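Local coordinates for cGAS/DncV-like nucleotidyltransferase in E. coli homolog (Rhodothermus marinus SG0.5JP17-172, PDB 6E0K), which synthesises the second messenger 3',3'-cyclic UMP-AMP from UTP and ATP with magnesium, as the signalling enzyme of a CBASS antiphage defence system, at residues A[90-95]-A[154-159]; A[94-99]-A[117-122]. All blocks are in the same frame, centred on the assembly; numbering follows the deposited sequence.

Contact 1: residues A[90-95]-A[154-159]; sequences YTWNDF and TFYVPS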
ATOM      1  N   TYR A  90      18.944  21.622   3.417  1.00 14.42           N
ATOM      2  CA  TYR A  90      18.587  20.523   4.296  1.00 14.90           C
ATOM      3  C   TYR A  90      18.225  19.337   3.414  1.00 13.87           C
ATOM      4  O   TYR A  90      17.307  19.428   2.587  1.00 16.65           O
ATOM      5  CB  TYR A  90      17.413  20.953   5.170  1.00 14.79           C
ATOM      6  CG  TYR A  90      16.976  20.032   6.281  1.00 15.46           C
ATOM      7  CD1 TYR A  90      17.782  19.798   7.381  1.00 13.93           C
ATOM      8  CD2 TYR A  90      15.710  19.463   6.253  1.00 19.32           C
ATOM      9  CE1 TYR A  90      17.334  19.000   8.430  1.00 16.43           C
ATOM     10  CE2 TYR A  90      15.264  18.665   7.277  1.00 19.40           C
ATOM     11  CZ  TYR A  90      16.074  18.435   8.354  1.00 15.75           C
ATOM     12  OH  TYR A  90      15.622  17.647   9.396  1.00 17.37           O
ATOM     13  N   THR A  91      18.960  18.247   3.562  1.00 13.13           N
ATOM     14  CA  THR A  91      18.841  17.120   2.648  1.00 12.87           C
ATOM     15  C   THR A  91      17.978  16.013   3.239  1.00 15.46           C
ATOM     16  O   THR A  91      17.681  15.990   4.430  1.00 14.37           O
ATOM     17  CB  THR A  91      20.215  16.538   2.330  1.00 13.82           C
ATOM     18  OG1 THR A  91      20.777  16.003   3.530  1.00 14.76           O
ATOM     19  CG2 THR A  91      21.153  17.614   1.775  1.00 14.30           C
ATOM     20  N   TRP A  92      17.612  15.053   2.379  1.00 13.58           N
ATOM     21  CA  TRP A  92      16.945  13.859   2.888  1.00 14.01           C
ATOM     22  C   TRP A  92      17.817  13.167   3.928  1.00 13.17           C
ATOM     23  O   TRP A  92      17.320  12.696   4.961  1.00 14.65           O
ATOM     24  CB  TRP A  92      16.603  12.913   1.727  1.00 15.91           C
ATOM     25  CG  TRP A  92      16.034  11.612   2.168  1.00 14.04           C
ATOM     26  CD1 TRP A  92      14.709  11.314   2.363  1.00 13.97           C
ATOM     27  CD2 TRP A  92      16.763  10.431   2.507  1.00 15.65           C
ATOM     28  NE1 TRP A  92      14.575  10.019   2.788  1.00 13.51           N
ATOM     29  CE2 TRP A  92      15.819   9.453   2.892  1.00 16.59           C
ATOM     30  CE3 TRP A  92      18.122  10.103   2.522  1.00 18.35           C
ATOM     31  CZ2 TRP A  92      16.191   8.172   3.282  1.00 19.45           C
ATOM     32  CZ3 TRP A  92      18.486   8.827   2.917  1.00 20.22           C
ATOM     33  CH2 TRP A  92      17.528   7.879   3.287  1.00 21.63           C
ATOM     34  N   ASN A  93      19.127  13.123   3.679  1.00 14.08           N
ATOM     35  CA  ASN A  93      20.062  12.526   4.622  1.00 14.88           C
ATOM     36  C   ASN A  93      20.023  13.240   5.977  1.00 16.68           C
ATOM     37  O   ASN A  93      19.980  12.591   7.032  1.00 16.21           O
ATOM     38  CB  ASN A  93      21.456  12.561   3.991  1.00 18.85           C
ATOM     39  CG  ASN A  93      22.509  11.921   4.845  1.00 25.06           C
ATOM     40  OD1 ASN A  93      22.350  10.797   5.313  1.00 31.52           O
ATOM     41  ND2 ASN A  93      23.606  12.635   5.048  1.00 25.95           N
ATOM     42  N   ASP A  94      20.029  14.584   5.964  1.00 15.02           N
ATOM     43  CA  ASP A  94      19.908  15.354   7.201  1.00 15.15           C
ATOM     44  C   ASP A  94      18.602  15.042   7.908  1.00 16.09           C
ATOM     45  O   ASP A  94      18.564  14.862   9.133  1.00 15.70           O
ATOM     46  CB  ASP A  94      19.951  16.862   6.907  1.00 15.17           C
ATOM     47  CG  ASP A  94      21.297  17.360   6.444  1.00 21.52           C
ATOM     48  OD1 ASP A  94      22.361  16.872   6.899  1.00 18.03           O
ATOM     49  OD2 ASP A  94      21.270  18.306   5.626  1.00 20.82           O
ATOM     50  N   PHE A  95      17.508  15.046   7.148  1.00 13.30           N
ATOM     51  CA  PHE A  95      16.188  14.814   7.717  1.00 13.26           C
ATOM     52  C   PHE A  95      16.110  13.438   8.355  1.00 16.27           C
ATOM     53  O   PHE A  95      15.621  13.290   9.478  1.00 14.51           O
ATOM     54  CB  PHE A  95      15.140  14.970   6.617  1.00 16.05           C
ATOM     55  CG  PHE A  95      13.746  14.647   7.058  1.00 13.36           C
ATOM     56  CD1 PHE A  95      13.187  15.304   8.134  1.00 15.46           C
ATOM     57  CD2 PHE A  95      12.994  13.719   6.361  1.00 14.08           C
ATOM     58  CE1 PHE A  95      11.891  15.019   8.529  1.00 13.57           C
ATOM     59  CE2 PHE A  95      11.700  13.435   6.737  1.00 12.34           C
ATOM     60  CZ  PHE A  95      11.164  14.103   7.826  1.00 12.44           C
ATOM     61  N   THR A 154       9.390  10.769  -1.692  1.00 11.63           N
ATOM     62  CA  THR A 154      10.549  10.043  -2.180  1.00 12.63           C
ATOM     63  C   THR A 154      11.549   9.826  -1.053  1.00 12.75           C
ATOM     64  O   THR A 154      11.600  10.588  -0.079  1.00 13.34           O
ATOM     65  CB  THR A 154      11.207  10.782  -3.365  1.00 14.78           C
ATOM     66  OG1 THR A 154      12.204   9.947  -3.975  1.00 15.16           O
ATOM     67  CG2 THR A 154      11.849  12.071  -2.908  1.00 14.95           C
ATOM     68  N   PHE A 155      12.344   8.768  -1.197  1.00 13.42           N
ATOM     69  CA  PHE A 155      13.390   8.456  -0.238  1.00 15.29           C
ATOM     70  C   PHE A 155      14.528   7.777  -0.984  1.00 14.64           C
ATOM     71  O   PHE A 155      14.345   7.249  -2.082  1.00 16.64           O
ATOM     72  CB  PHE A 155      12.873   7.568   0.908  1.00 15.70           C
ATOM     73  CG  PHE A 155      12.144   6.330   0.444  1.00 17.94           C
ATOM     74  CD1 PHE A 155      10.787   6.374   0.166  1.00 15.38           C
ATOM     75  CD2 PHE A 155      12.819   5.127   0.281  1.00 21.75           C
ATOM     76  CE1 PHE A 155      10.107   5.242  -0.271  1.00 24.16           C
ATOM     77  CE2 PHE A 155      12.145   3.994  -0.144  1.00 23.18           C
ATOM     78  CZ  PHE A 155      10.784   4.054  -0.424  1.00 24.71           C
ATOM     79  N   TYR A 156      15.712   7.832  -0.389  1.00 15.72           N
ATOM     80  CA  TYR A 156      16.915   7.247  -0.964  1.00 17.12           C
ATOM     81  C   TYR A 156      17.150   5.879  -0.336  1.00 19.26           C
ATOM     82  O   TYR A 156      16.817   5.651   0.830  1.00 19.68           O
ATOM     83  CB  TYR A 156      18.120   8.165  -0.732  1.00 21.19           C
ATOM     84  CG  TYR A 156      19.386   7.805  -1.470  1.00 19.38           C
ATOM     85  CD1 TYR A 156      19.456   7.869  -2.863  1.00 17.88           C
ATOM     86  CD2 TYR A 156      20.542   7.448  -0.780  1.00 19.13           C
ATOM     87  CE1 TYR A 156      20.634   7.565  -3.539  1.00 20.41           C
ATOM     88  CE2 TYR A 156      21.713   7.146  -1.443  1.00 17.41           C
ATOM     89  CZ  TYR A 156      21.760   7.198  -2.826  1.00 21.60           C
ATOM     90  OH  TYR A 156      22.937   6.902  -3.484  1.00 22.96           O
ATOM     91  N   VAL A 157      17.677   4.958  -1.137  1.00 18.16           N
ATOM     92  CA  VAL A 157      18.057   3.635  -0.655  1.00 21.02           C
ATOM     93  C   VAL A 157      19.576   3.547  -0.750  1.00 18.36           C
ATOM     94  O   VAL A 157      20.124   3.355  -1.850  1.00 19.98           O
ATOM     95  CB  VAL A 157      17.358   2.519  -1.452  1.00 19.64           C
ATOM     96  CG1 VAL A 157      17.653   1.158  -0.835  1.00 22.23           C
ATOM     97  CG2 VAL A 157      15.869   2.759  -1.514  1.00 21.64           C
ATOM     98  N   PRO A 158      20.298   3.736   0.356  1.00 21.48           N
ATOM     99  CA  PRO A 158      21.766   3.792   0.265  1.00 20.87           C
ATOM    100  C   PRO A 158      22.401   2.525  -0.269  1.00 20.96           C
ATOM    101  O   PRO A 158      23.447   2.605  -0.927  1.00 21.43           O
ATOM    102  CB  PRO A 158      22.188   4.071   1.713  1.00 23.46           C
ATOM    103  CG  PRO A 158      21.041   4.873   2.262  1.00 26.18           C
ATOM    104  CD  PRO A 158      19.806   4.244   1.651  1.00 20.66           C
ATOM    105  N   SER A 159      21.804   1.360  -0.005  1.00 23.29           N
ATOM    106  CA  SER A 159      22.379   0.097  -0.447  1.00 23.94           C
ATOM    107  C   SER A 159      22.208  -0.128  -1.938  1.00 30.34           C
ATOM    108  O   SER A 159      22.842  -1.034  -2.490  1.00 32.04           O
ATOM    109  CB  SER A 159      21.751  -1.065   0.328  1.00 20.23           C
ATOM    110  OG  SER A 159      20.357  -1.176   0.068  1.00 27.92           O
TER

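Contact 2: residues A[94-99]-A[117-122]; sequences DFYSDV and KTLKVE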
ATOM      1  N   ASP A  94      20.029  14.584   5.964  1.00 15.02           N
ATOM      2  CA  ASP A  94      19.908  15.354   7.201  1.00 15.15           C
ATOM      3  C   ASP A  94      18.602  15.042   7.908  1.00 16.09           C
ATOM      4  O   ASP A  94      18.564  14.862   9.133  1.00 15.70           O
ATOM      5  CB  ASP A  94      19.951  16.862   6.907  1.00 15.17           C
ATOM      6  CG  ASP A  94      21.297  17.360   6.444  1.00 21.52           C
ATOM      7  OD1 ASP A  94      22.361  16.872   6.899  1.00 18.03           O
ATOM      8  OD2 ASP A  94      21.270  18.306   5.626  1.00 20.82           O
ATOM      9  N   PHE A  95      17.508  15.046   7.148  1.00 13.30           N
ATOM     10  CA  PHE A  95      16.188  14.814   7.717  1.00 13.26           C
ATOM     11  C   PHE A  95      16.110  13.438   8.355  1.00 16.27           C
ATOM     12  O   PHE A  95      15.621  13.290   9.478  1.00 14.51           O
ATOM     13  CB  PHE A  95      15.140  14.970   6.617  1.00 16.05           C
ATOM     14  CG  PHE A  95      13.746  14.647   7.058  1.00 13.36           C
ATOM     15  CD1 PHE A  95      13.187  15.304   8.134  1.00 15.46           C
ATOM     16  CD2 PHE A  95      12.994  13.719   6.361  1.00 14.08           C
ATOM     17  CE1 PHE A  95      11.891  15.019   8.529  1.00 13.57           C
ATOM     18  CE2 PHE A  95      11.700  13.435   6.737  1.00 12.34           C
ATOM     19  CZ  PHE A  95      11.164  14.103   7.826  1.00 12.44           C
ATOM     20  N   TYR A  96      16.590  12.415   7.640  1.00 14.92           N
ATOM     21  CA  TYR A  96      16.628  11.059   8.173  1.00 16.41           C
ATOM     22  C   TYR A  96      17.340  11.020   9.527  1.00 16.34           C
ATOM     23  O   TYR A  96      16.843  10.424  10.493  1.00 14.97           O
ATOM     24  CB  TYR A  96      17.320  10.154   7.148  1.00 17.47           C
ATOM     25  CG  TYR A  96      17.291   8.702   7.478  1.00 23.76           C
ATOM     26  CD1 TYR A  96      18.164   8.161   8.420  1.00 36.07           C
ATOM     27  CD2 TYR A  96      16.409   7.859   6.842  1.00 24.15           C
ATOM     28  CE1 TYR A  96      18.134   6.815   8.743  1.00 42.11           C
ATOM     29  CE2 TYR A  96      16.385   6.523   7.154  1.00 26.48           C
ATOM     30  CZ  TYR A  96      17.254   5.999   8.116  1.00 38.00           C
ATOM     31  OH  TYR A  96      17.215   4.643   8.427  1.00 48.51           O
ATOM     32  N   SER A  97      18.496  11.689   9.626  1.00 15.52           N
ATOM     33  CA  SER A  97      19.233  11.683  10.890  1.00 16.95           C
ATOM     34  C   SER A  97      18.442  12.358  12.005  1.00 16.91           C
ATOM     35  O   SER A  97      18.487  11.923  13.168  1.00 17.15           O
ATOM     36  CB  SER A  97      20.589  12.347  10.700  1.00 21.23           C
ATOM     37  OG  SER A  97      21.410  11.521   9.888  1.00 26.82           O
ATOM     38  N   ASP A  98      17.686  13.410  11.670  1.00 14.34           N
ATOM     39  CA  ASP A  98      16.850  14.048  12.684  1.00 16.26           C
ATOM     40  C   ASP A  98      15.713  13.135  13.125  1.00 14.56           C
ATOM     41  O   ASP A  98      15.409  13.051  14.323  1.00 16.64           O
ATOM     42  CB  ASP A  98      16.287  15.370  12.162  1.00 16.75           C
ATOM     43  CG  ASP A  98      17.286  16.505  12.261  1.00 19.58           C
ATOM     44  OD1 ASP A  98      18.063  16.550  13.244  1.00 20.53           O
ATOM     45  OD2 ASP A  98      17.293  17.363  11.344  1.00 19.41           O
ATOM     46  N   VAL A  99      15.045  12.472  12.171  1.00 13.53           N
ATOM     47  CA  VAL A  99      13.965  11.556  12.537  1.00 12.81           C
ATOM     48  C   VAL A  99      14.500  10.432  13.413  1.00 15.19           C
ATOM     49  O   VAL A  99      13.902  10.087  14.440  1.00 15.63           O
ATOM     50  CB  VAL A  99      13.264  11.002  11.285  1.00 12.50           C
ATOM     51  CG1 VAL A  99      12.227   9.965  11.692  1.00 12.66           C
ATOM     52  CG2 VAL A  99      12.589  12.118  10.495  1.00 14.16           C
ATOM     53  N   LYS A 117      15.027   0.082   3.829  1.00 29.87           N
ATOM     54  CA  LYS A 117      14.278   1.204   3.293  1.00 30.42           C
ATOM     55  C   LYS A 117      13.529   1.976   4.361  1.00 33.06           C
ATOM     56  O   LYS A 117      12.926   3.010   4.048  1.00 38.87           O
ATOM     57  CB  LYS A 117      13.279   0.726   2.228  1.00 34.82           C
ATOM     58  CG  LYS A 117      13.901   0.110   0.978  1.00 31.96           C
ATOM     59  CD  LYS A 117      12.815  -0.404   0.041  1.00 34.03           C
ATOM     60  CE  LYS A 117      13.350  -0.677  -1.353  1.00 43.55           C
ATOM     61  NZ  LYS A 117      14.520  -1.592  -1.334  1.00 45.48           N
ATOM     62  N   THR A 118      13.541   1.503   5.604  1.00 26.69           N
ATOM     63  CA  THR A 118      12.707   2.056   6.658  1.00 24.95           C
ATOM     64  C   THR A 118      13.464   2.048   7.973  1.00 22.92           C
ATOM     65  O   THR A 118      14.486   1.376   8.128  1.00 24.90           O
ATOM     66  CB  THR A 118      11.420   1.253   6.859  1.00 25.17           C
ATOM     67  OG1 THR A 118      11.767  -0.093   7.198  1.00 29.55           O
ATOM     68  CG2 THR A 118      10.568   1.262   5.597  1.00 29.73           C
ATOM     69  N   LEU A 119      12.948   2.832   8.910  1.00 18.28           N
ATOM     70  CA  LEU A 119      13.342   2.775  10.306  1.00 15.34           C
ATOM     71  C   LEU A 119      12.318   1.907  11.016  1.00 16.69           C
ATOM     72  O   LEU A 119      11.113   2.140  10.877  1.00 20.40           O
ATOM     73  CB  LEU A 119      13.373   4.173  10.933  1.00 19.82           C
ATOM     74  CG  LEU A 119      14.581   5.097  10.791  1.00 26.00           C
ATOM     75  CD1 LEU A 119      14.225   6.509  11.235  1.00 25.87           C
ATOM     76  CD2 LEU A 119      15.729   4.557  11.629  1.00 27.51           C
ATOM     77  N   LYS A 120      12.782   0.895  11.738  1.00 15.22           N
ATOM     78  CA  LYS A 120      11.877   0.034  12.485  1.00 14.08           C
ATOM     79  C   LYS A 120      11.844   0.468  13.943  1.00 17.61           C
ATOM     80  O   LYS A 120      12.893   0.678  14.561  1.00 16.50           O
ATOM     81  CB  LYS A 120      12.292  -1.434  12.373  1.00 17.04           C
ATOM     82  CG  LYS A 120      12.080  -2.007  10.956  1.00 25.16           C
ATOM     83  CD  LYS A 120      12.200  -3.528  10.937  1.00 32.30           C
ATOM     84  CE  LYS A 120      11.297  -4.154   9.868  1.00 36.48           C
ATOM     85  NZ  LYS A 120      11.470  -3.509   8.536  1.00 39.37           N
ATOM     86  N   VAL A 121      10.639   0.625  14.480  1.00 13.78           N
ATOM     87  CA  VAL A 121      10.450   1.137  15.827  1.00 12.66           C
ATOM     88  C   VAL A 121       9.559   0.177  16.595  1.00 13.78           C
ATOM     89  O   VAL A 121       8.457  -0.143  16.139  1.00 16.96           O
ATOM     90  CB  VAL A 121       9.824   2.542  15.808  1.00 15.18           C
ATOM     91  CG1 VAL A 121       9.639   3.048  17.220  1.00 18.41           C
ATOM     92  CG2 VAL A 121      10.679   3.498  14.963  1.00 16.91           C
ATOM     93  N   GLU A 122      10.033  -0.283  17.752  1.00 12.93           N
ATOM     94  CA  GLU A 122       9.207  -1.052  18.684  1.00 13.00           C
ATOM     95  C   GLU A 122       8.510  -0.069  19.622  1.00 15.52           C
ATOM     96  O   GLU A 122       9.146   0.487  20.519  1.00 16.42           O
ATOM     97  CB  GLU A 122      10.064  -2.038  19.472  1.00 17.53           C
ATOM     98  CG  GLU A 122      10.882  -2.972  18.590  1.00 21.66           C
ATOM     99  CD  GLU A 122      10.025  -3.780  17.644  1.00 38.19           C
ATOM    100  OE1 GLU A 122       8.984  -4.314  18.099  1.00 34.03           O
ATOM    101  OE2 GLU A 122      10.390  -3.872  16.445  1.00 43.55           O
TER
HETATM  102  O   HOH W   1      16.621   2.958   6.486  1.00 37.07           O

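Contact 1: residues A[90-95]-A[154-159]
W92, in the first turn of helix 92-107, meets the end of strand 150-157, and the backbones come nearest at W92 and F155, 7.2 Å between their CA atoms. The indole of W92 carries the contact from the helix side. Its CG stands anti to the backbone N (chi1 175°), which swings the ring out from the helix and over the strand. One face lies on the Y156 backbone, with Y156 N 3.6 Å above the plane, nearer the ring's border than its middle, and W92 CH2 3.4 Å from Y156 O. Y156 CB sits over the six-membered ring, 3.9 Å from its centroid and 18° off the normal, a CH-pi contact. The two side chains cross at about a right angle, and W92 CZ3 comes to the edge of the Y156 ring. At the other end of the indole, W92 NE1 is 3.5 Å from F155 CB. This buried N-H is satisfied by V132 O of strand 127-138. Y156 OH hydrogen-bonds D161 OD1, in the turn after the strand. T91 and D94 form a capping box at the helix start: D94 N gives to T91 OG1 (2.9 Å), and T91 N to D94 OD2 (3.1 Å). T154 pairs with I134 and F155 with V164 through backbone bonds, so strand 150-157 lies between strands 127-138 and 162-166, and the indole joins helix 92-107 to this sheet.

Contact 2: residues A[94-99]-A[117-122]
The UTP-binding segment around T118 and L119 leads into strand 119-122 of the nucleotidyltransferase sheet, and helix 92-107 packs against it through Y96 and V99. L119 is the strand-side residue that both helix side chains meet. Its CB points toward the helix, which brings CD1 and CD2 to two different helix residues. The phenol end of Y96 lies against the CG and CD2 of L119: Y96 OH is 3.5 Å from L119 CD2, and Y96 CZ is 3.9 Å from L119 CG. The approach to the tyrosine ring is oblique. The other branch serves V99, with L119 CD1 4.0 Å from V99 CG1. The valine CG1 stands anti to its backbone N (chi1 175°), while CG2 lies over a face of the F95 ring. Thus L119 is divided between two residues almost one helical turn apart. The polar link is a water. It is 2.6 Å from Y96 OH and donates a weak bond to T118 O, at 3.1 Å. The hydroxyl itself is 4.3 Å from T118 O, so the water bridges the gap. E100 and L103 of the same helix also touch L119. On the side facing away from the helix, T118 OG1 hydrogen-bonds D129 OD1, and K120 NZ forms a salt bridge with the same carboxylate oxygen. D129 binds magnesium, so the segment turns L119 to the helix and T118 and K120 to the metal-binding side. This is helix-on-sheet packing behind the catalytic centre of a nucleotidyltransferase fold.

How the contacts relate
Contacts 1 and 2 have centres 10 Å apart and share D94 and F95 of helix 92-107. Contact 1 uses the start of the helix, contact 2 the next turn. Along the chain the helix comes first, then 117-122, then 154-159. Both strands belong to the same mixed sheet and both pair with strand 127-138, at successive places along it; that strand carries D129. Y90 OH and D98 OD2, 2.6 Å apart, probably hydrogen bond from one contact to the other. F155 and V157 also pack on K117. One helix thus spans several strands of the nucleotidyltransferase domain and packs against L119 in the UTP-binding segment.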